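Local coordinates for protein glutamine cyclotransferase (Xanthomonas campestris, PDB 3MBR) that probably catalyses the cyclisation of N-terminal glutamine to pyroglutamate, as a calcium-binding beta-propeller of the glutaminyl cyclase family, at residues R174-P177 with A178-K181. The protein carries 1 engineered substitution. Sequence-based numbering, arbitrary orientation.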
loop_
_atom_site.group_PDB
_atom_site.type_symbol
_atom_site.label_atom_id
_atom_site.label_comp_id
_atom_site.label_asym_id
_atom_site.label_seq_id
_atom_site.Cartn_x
_atom_site.Cartn_y
_atom_site.Cartn_z
ATOM N N ARG A 174 -11.780 -4.722 3.373
ATOM C CA ARG A 174 -11.800 -5.571 2.154
ATOM C C ARG A 174 -12.955 -5.040 1.337
ATOM O O ARG A 174 -14.113 -5.050 1.826
ATOM C CB ARG A 174 -12.077 -7.019 2.529
ATOM C CG ARG A 174 -10.994 -7.654 3.058
ATOM C CD ARG A 174 -11.346 -9.129 3.477
ATOM N NE ARG A 174 -12.170 -9.809 2.495
ATOM C CZ ARG A 174 -13.284 -10.579 2.635
ATOM N NH1 ARG A 174 -13.870 -11.006 1.526
ATOM N NH2 ARG A 174 -13.851 -11.022 3.786
ATOM N N ILE A 175 -12.653 -4.571 0.141
ATOM C CA ILE A 175 -13.608 -3.898 -0.770
ATOM C C ILE A 175 -13.952 -4.744 -1.983
ATOM O O ILE A 175 -13.058 -5.230 -2.669
ATOM C CB ILE A 175 -13.041 -2.519 -1.232
ATOM C CG1 ILE A 175 -12.783 -1.618 0.012
ATOM C CG2 ILE A 175 -13.947 -1.743 -2.252
ATOM C CD1 ILE A 175 -11.715 -0.576 -0.253
ATOM N N ASP A 176 -15.251 -4.856 -2.250
ATOM C CA ASP A 176 -15.736 -5.513 -3.486
ATOM C C ASP A 176 -15.544 -4.490 -4.594
ATOM O O ASP A 176 -16.151 -3.438 -4.594
ATOM C CB ASP A 176 -17.234 -5.856 -3.322
ATOM C CG ASP A 176 -17.845 -6.430 -4.559
ATOM O OD1 ASP A 176 -17.224 -6.355 -5.618
ATOM O OD2 ASP A 176 -18.995 -6.906 -4.475
ATOM N N PRO A 177 -14.621 -4.734 -5.562
ATOM C CA PRO A 177 -14.390 -3.624 -6.500
ATOM C C PRO A 177 -15.536 -3.356 -7.485
ATOM O O PRO A 177 -15.634 -2.240 -8.030
ATOM C CB PRO A 177 -13.161 -4.094 -7.314
ATOM C CG PRO A 177 -13.131 -5.559 -7.174
ATOM C CD PRO A 177 -13.786 -5.904 -5.821
ATOM N N ALA A 178 -16.394 -4.345 -7.688
ATOM C CA ALA A 178 -17.549 -4.168 -8.572
ATOM C C ALA A 178 -18.592 -3.170 -7.998
ATOM O O ALA A 178 -19.239 -2.462 -8.770
ATOM C CB ALA A 178 -18.168 -5.507 -8.886
ATOM N N SER A 179 -18.748 -3.098 -6.664
ATOM C CA SER A 179 -19.812 -2.275 -6.009
ATOM C C SER A 179 -19.202 -1.122 -5.199
ATOM O O SER A 179 -19.843 -0.099 -4.862
ATOM C CB SER A 179 -20.636 -3.199 -5.100
ATOM O OG SER A 179 -19.813 -3.570 -3.969
ATOM N N GLY A 180 -17.925 -1.296 -4.864
ATOM C CA GLY A 180 -17.239 -0.339 -4.019
ATOM C C GLY A 180 -17.580 -0.521 -2.542
ATOM O O GLY A 180 -17.028 0.209 -1.707
ATOM N N LYS A 181 -18.358 -1.551 -2.216
ATOM C CA LYS A 181 -18.824 -1.706 -0.827
ATOM C C LYS A 181 -17.768 -2.495 -0.041
ATOM O O LYS A 181 -17.177 -3.466 -0.534
ATOM C CB LYS A 181 -20.220 -2.370 -0.732
ATOM C CG LYS A 181 -21.343 -1.575 -1.407
ATOM C CD LYS A 181 -22.602 -2.430 -1.601
ATOM C CE LYS A 181 -23.260 -2.830 -0.276
ATOM N NZ LYS A 181 -24.691 -3.242 -0.499
HETATM O O HOH W 1 -20.902 -5.569 -2.840
#
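Asp176 meets Ala178 and Ser179 across the turn that joins strand 171-175 to strand 182-187. Its CB lies 3.5 Å from Ser179 OG and also packs near the carbonyl oxygen of Lys181. The first torsion, with CG anti to the backbone N (chi1 176°), places CG beside the carbonyl carbon, where OD1 can meet the amide of Ala178. Asp176 OD1 accepts from Ala178 N at 3.0 Å; that N-H comes from above the carboxylate plane, 38° out of it, and the bond is bent. Asp176 OD2 accepts a hydrogen bond from a water at 2.8 Å, and the same water contacts Ser179 OG, so it links the two side chains. Ser179 OG in turn accepts from Lys181 N at 3.0 Å, the bond of an ST turn.

Backbone bonds close the loop. Asp176 N donates to Lys181 O at 2.9 Å in a nearly straight bond (169°). Asp176 O receives Gly180 N at 2.8 Å and, more weakly, Ser179 N. Gly180 has a positive phi and a psi near zero, a left-handed conformation at the end of the turn. On the strand side, Ile175 CG2 lies 3.7 Å from Gly180 O, and the isoleucine also packs on Val142 of the neighbouring blade. One aspartate thus engages the turn through amide, carbonyl and carboxylate, a polar network consistent with a well-defined reversal at the propeller's periphery.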